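Local structure of mandelate racemase/muconate lactonizing enzyme (4J3Z) at residues Trp233-Ser247 with Glu268-Gln281. The protein probably catalyses an isomerase-type reaction on a carboxylate substrate, as in the mandelate racemase/muconate lactonizing enzyme group of the enolase superfamily, its own substrate not established. Residues are numbered along the deposited sequence; the frame is centred on the assembly and turned at random. Where two conformers were deposited one is given.
Sequences WYEEPIPPDNLPGLS and EFTQALHHGARILQ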
# COMPACT_ATOMS: atom_id res chain seq x y z
N TRP D 233 3.15 20.13 -20.08
CA TRP D 233 3.11 20.01 -18.63
C TRP D 233 2.07 20.87 -17.92
O TRP D 233 1.57 21.86 -18.47
CB TRP D 233 4.51 20.18 -18.00
CG TRP D 233 5.11 21.58 -17.95
CD1 TRP D 233 4.47 22.75 -17.63
CD2 TRP D 233 6.49 21.92 -18.14
NE1 TRP D 233 5.36 23.80 -17.64
CE2 TRP D 233 6.61 23.32 -17.95
CE3 TRP D 233 7.64 21.19 -18.48
CZ2 TRP D 233 7.83 24.00 -18.09
CZ3 TRP D 233 8.85 21.86 -18.60
CH2 TRP D 233 8.93 23.26 -18.41
N TYR D 234 1.74 20.45 -16.71
CA TYR D 234 0.90 21.19 -15.80
C TYR D 234 1.78 21.53 -14.59
O TYR D 234 2.16 20.65 -13.81
CB TYR D 234 -0.29 20.33 -15.39
CG TYR D 234 -1.36 21.03 -14.60
CD1 TYR D 234 -1.25 22.37 -14.24
CD2 TYR D 234 -2.51 20.35 -14.22
CE1 TYR D 234 -2.24 23.00 -13.50
CE2 TYR D 234 -3.51 20.98 -13.48
CZ TYR D 234 -3.36 22.30 -13.13
OH TYR D 234 -4.36 22.93 -12.41
N GLU D 235 2.20 22.78 -14.50
CA GLU D 235 3.22 23.17 -13.56
C GLU D 235 2.62 23.80 -12.34
O GLU D 235 1.82 24.65 -12.44
CB GLU D 235 4.25 24.04 -14.25
CG GLU D 235 4.96 25.04 -13.39
CD GLU D 235 5.68 26.09 -14.16
OE1 GLU D 235 5.45 26.20 -15.35
OE2 GLU D 235 6.48 26.80 -13.56
N GLU D 236 3.04 23.34 -11.18
CA GLU D 236 2.69 23.93 -9.88
C GLU D 236 1.21 24.07 -9.68
O GLU D 236 0.70 25.13 -9.51
CB GLU D 236 3.47 25.22 -9.57
CG GLU D 236 4.90 25.04 -9.11
CD GLU D 236 5.35 26.05 -8.10
OE1 GLU D 236 5.09 27.22 -8.32
OE2 GLU D 236 5.94 25.71 -7.08
N PRO D 237 0.55 22.96 -9.78
CA PRO D 237 -0.91 22.92 -9.74
C PRO D 237 -1.47 23.30 -8.37
O PRO D 237 -2.54 23.92 -8.28
CB PRO D 237 -1.23 21.44 -10.01
CG PRO D 237 -0.02 20.69 -9.58
CD PRO D 237 1.13 21.60 -9.88
N ILE D 238 -0.75 22.90 -7.33
CA ILE D 238 -1.23 23.08 -5.96
C ILE D 238 -0.11 23.71 -5.12
O ILE D 238 1.05 23.66 -5.52
CB ILE D 238 -1.72 21.74 -5.37
CG1 ILE D 238 -0.57 20.74 -5.23
CG2 ILE D 238 -2.84 21.14 -6.21
CD1 ILE D 238 -0.88 19.62 -4.27
N PRO D 239 -0.46 24.32 -3.97
CA PRO D 239 0.58 25.00 -3.19
C PRO D 239 1.73 24.05 -2.87
O PRO D 239 1.49 22.86 -2.63
CB PRO D 239 -0.14 25.42 -1.90
CG PRO D 239 -1.59 25.42 -2.24
CD PRO D 239 -1.78 24.38 -3.31
N PRO D 240 2.98 24.57 -2.86
CA PRO D 240 4.18 23.76 -2.67
C PRO D 240 4.28 23.11 -1.29
O PRO D 240 5.14 22.22 -1.10
CB PRO D 240 5.32 24.76 -2.85
CG PRO D 240 4.72 26.07 -2.49
CD PRO D 240 3.30 26.00 -3.00
N ASP D 241 3.43 23.55 -0.36
CA ASP D 241 3.38 23.03 1.01
C ASP D 241 2.53 21.77 1.12
O ASP D 241 2.31 21.27 2.22
CB ASP D 241 2.86 24.12 1.98
CG ASP D 241 1.35 24.42 1.81
OD1 ASP D 241 0.68 23.81 0.94
OD2 ASP D 241 0.83 25.27 2.55
N ASN D 242 2.03 21.28 -0.01
CA ASN D 242 1.22 20.05 -0.01
C ASN D 242 1.63 19.03 -1.07
O ASN D 242 0.82 18.60 -1.88
CB ASN D 242 -0.28 20.37 -0.09
CG ASN D 242 -1.15 19.14 0.08
OD1 ASN D 242 -0.71 18.09 0.56
ND2 ASN D 242 -2.41 19.25 -0.34
N LEU D 243 2.90 18.62 -1.02
CA LEU D 243 3.41 17.60 -1.95
C LEU D 243 2.69 16.26 -1.93
O LEU D 243 2.65 15.59 -2.97
CB LEU D 243 4.92 17.40 -1.76
CG LEU D 243 5.75 18.66 -1.98
CD1 LEU D 243 7.20 18.43 -1.59
CD2 LEU D 243 5.62 19.20 -3.39
N PRO D 244 2.10 15.86 -0.78
CA PRO D 244 1.29 14.63 -0.85
C PRO D 244 0.05 14.80 -1.71
O PRO D 244 -0.63 13.82 -1.98
CB PRO D 244 0.89 14.37 0.61
CG PRO D 244 1.93 15.09 1.42
CD PRO D 244 2.27 16.31 0.62
N GLY D 245 -0.24 16.02 -2.14
CA GLY D 245 -1.41 16.28 -2.97
C GLY D 245 -1.13 16.17 -4.46
O GLY D 245 -2.06 16.23 -5.26
N LEU D 246 0.14 16.03 -4.82
CA LEU D 246 0.51 15.83 -6.23
C LEU D 246 -0.00 14.51 -6.76
O LEU D 246 -0.47 14.43 -7.90
CB LEU D 246 2.02 15.92 -6.42
CG LEU D 246 2.64 17.31 -6.31
CD1 LEU D 246 4.12 17.28 -6.66
CD2 LEU D 246 1.90 18.34 -7.14
N SER D 247 0.08 13.48 -5.91
CA SER D 247 -0.36 12.11 -6.20
C SER D 247 -1.76 12.01 -6.82
O SER D 247 -1.92 11.39 -7.85
CB SER D 247 -0.26 11.25 -4.93
OG SER D 247 -0.41 9.87 -5.22
N GLU D 268 13.35 17.47 -0.52
CA GLU D 268 12.00 17.99 -0.80
C GLU D 268 11.57 17.63 -2.21
O GLU D 268 10.43 17.23 -2.43
CB GLU D 268 11.93 19.50 -0.58
CG GLU D 268 11.69 19.91 0.87
CD GLU D 268 11.54 21.41 1.08
OE1 GLU D 268 11.83 22.22 0.15
OE2 GLU D 268 11.16 21.80 2.20
N PHE D 269 12.49 17.78 -3.15
CA PHE D 269 12.31 17.30 -4.51
C PHE D 269 11.97 15.80 -4.54
O PHE D 269 11.05 15.39 -5.25
CB PHE D 269 13.55 17.60 -5.35
CG PHE D 269 13.68 19.06 -5.72
CD1 PHE D 269 14.29 19.96 -4.86
CD2 PHE D 269 13.19 19.52 -6.94
CE1 PHE D 269 14.40 21.30 -5.19
CE2 PHE D 269 13.30 20.86 -7.28
CZ PHE D 269 13.91 21.75 -6.41
N THR D 270 12.73 15.00 -3.77
CA THR D 270 12.48 13.56 -3.56
C THR D 270 11.01 13.29 -3.25
O THR D 270 10.37 12.43 -3.87
CB THR D 270 13.36 13.00 -2.41
OG1 THR D 270 14.74 13.11 -2.77
CG2 THR D 270 13.03 11.55 -2.10
N GLN D 271 10.47 14.02 -2.28
CA GLN D 271 9.04 13.93 -1.93
C GLN D 271 8.10 14.25 -3.09
O GLN D 271 7.03 13.66 -3.20
CB GLN D 271 8.74 14.81 -0.71
CG GLN D 271 8.94 14.09 0.62
CD GLN D 271 9.63 14.94 1.67
OE1 GLN D 271 10.63 14.52 2.26
NE2 GLN D 271 9.10 16.15 1.94
N ALA D 272 8.49 15.17 -3.96
CA ALA D 272 7.69 15.50 -5.15
C ALA D 272 7.78 14.39 -6.18
O ALA D 272 6.86 14.17 -6.97
CB ALA D 272 8.12 16.83 -5.75
N LEU D 273 8.92 13.69 -6.19
CA LEU D 273 9.12 12.56 -7.08
C LEU D 273 8.34 11.34 -6.60
O LEU D 273 7.79 10.59 -7.41
CB LEU D 273 10.61 12.24 -7.21
CG LEU D 273 11.42 13.23 -8.06
CD1 LEU D 273 12.90 12.90 -7.94
CD2 LEU D 273 10.99 13.24 -9.52
N HIS D 274 8.30 11.15 -5.28
CA HIS D 274 7.54 10.04 -4.72
C HIS D 274 6.04 10.24 -4.88
O HIS D 274 5.27 9.26 -4.85
CB HIS D 274 7.91 9.79 -3.26
CG HIS D 274 8.96 8.73 -3.08
ND1 HIS D 274 10.03 8.87 -2.23
CD2 HIS D 274 9.09 7.51 -3.66
CE1 HIS D 274 10.78 7.79 -2.28
NE2 HIS D 274 10.23 6.95 -3.14
N HIS D 275 5.61 11.48 -5.10
CA HIS D 275 4.19 11.78 -5.19
C HIS D 275 3.67 12.01 -6.60
O HIS D 275 2.49 12.35 -6.77
CB HIS D 275 3.81 12.93 -4.24
CG HIS D 275 3.59 12.49 -2.83
ND1 HIS D 275 4.36 12.94 -1.78
CD2 HIS D 275 2.69 11.62 -2.29
CE1 HIS D 275 3.93 12.39 -0.65
NE2 HIS D 275 2.92 11.58 -0.94
N GLY D 276 4.52 11.83 -7.60
CA GLY D 276 4.05 11.77 -8.97
C GLY D 276 4.50 12.83 -9.95
O GLY D 276 4.24 12.72 -11.15
N ALA D 277 5.17 13.87 -9.47
CA ALA D 277 5.76 14.85 -10.38
C ALA D 277 6.77 14.12 -11.25
O ALA D 277 7.53 13.30 -10.75
CB ALA D 277 6.42 15.98 -9.61
N ARG D 278 6.77 14.41 -12.55
CA ARG D 278 7.76 13.81 -13.44
C ARG D 278 8.64 14.85 -14.09
O ARG D 278 9.55 14.52 -14.86
CB ARG D 278 7.09 12.89 -14.48
CG ARG D 278 6.59 11.56 -13.92
CD ARG D 278 7.74 10.68 -13.42
NE ARG D 278 7.28 9.52 -12.64
CZ ARG D 278 7.17 9.50 -11.31
NH1 ARG D 278 7.49 10.58 -10.60
NH2 ARG D 278 6.74 8.40 -10.69
N ILE D 279 8.37 16.12 -13.79
CA ILE D 279 9.23 17.20 -14.26
C ILE D 279 9.54 18.10 -13.09
O ILE D 279 8.63 18.70 -12.52
CB ILE D 279 8.59 18.01 -15.40
CG1 ILE D 279 8.06 17.08 -16.49
CG2 ILE D 279 9.58 19.05 -15.95
CD1 ILE D 279 7.68 17.79 -17.78
N LEU D 280 10.82 18.18 -12.73
CA LEU D 280 11.27 19.02 -11.61
C LEU D 280 11.92 20.27 -12.14
O LEU D 280 12.71 20.22 -13.08
CB LEU D 280 12.27 18.27 -10.71
CG LEU D 280 11.82 16.91 -10.19
CD1 LEU D 280 12.93 16.30 -9.36
CD2 LEU D 280 10.51 17.02 -9.40
N GLN D 281 11.60 21.39 -11.50
CA GLN D 281 12.08 22.69 -11.95
C GLN D 281 12.73 23.40 -10.78
O GLN D 281 12.11 24.25 -10.15
CB GLN D 281 10.92 23.52 -12.51
CG GLN D 281 9.92 22.72 -13.33
CD GLN D 281 8.63 23.48 -13.56
OE1 GLN D 281 8.02 23.98 -12.62
NE2 GLN D 281 8.22 23.57 -14.81
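Pro-244 and His-275 illustrate how a C-H group can settle on an aromatic face: CA of Pro-244 stands 3.4 Å from the centroid of the imidazole, only 7° off the ring normal, a CH-pi contact. CB of Ser-247 meets the same ring at its edge, 4.0 Å from CD2 of His-275. A weak bond of 3.1 Å from ND1 of His-275 back to O of Gln-271 may help to fix the ring's rotation. Replacing His-275 with alanine would probably leave CA of Pro-244 without a ring to rest on, open a gap beside Ser-247 and lose the bond to Gln-271.

Beside this ring, CD1 of Leu-243 lies 3.5 Å from O of Glu-268, while CD2 faces CB of Ala-272. Deeper, Leu-246, its CG beside the backbone N (chi1 -72°), sets CD1 against CB of both Ala-272 and Ala-277, which lie to one side of it, at 4.1 and 4.0 Å. A Schellman motif at Gly-276 turns the chain toward strand 279-280. There CD1 of Ile-279 reaches the indole edge of Trp-233, 3.5 Å from CE3. The end of Gln-281 lies over one indole face, planes 82° apart, beside Glu-235, whose OE1 takes a weak bond from NE1 of Trp-233. Trp-233 and Ile-279 meet inside the barrel, whereas Leu-243 and Leu-246 join outer helices 246-252 and 266-274 of successive beta-alpha units, as in the modified TIM barrel of the enolase superfamily.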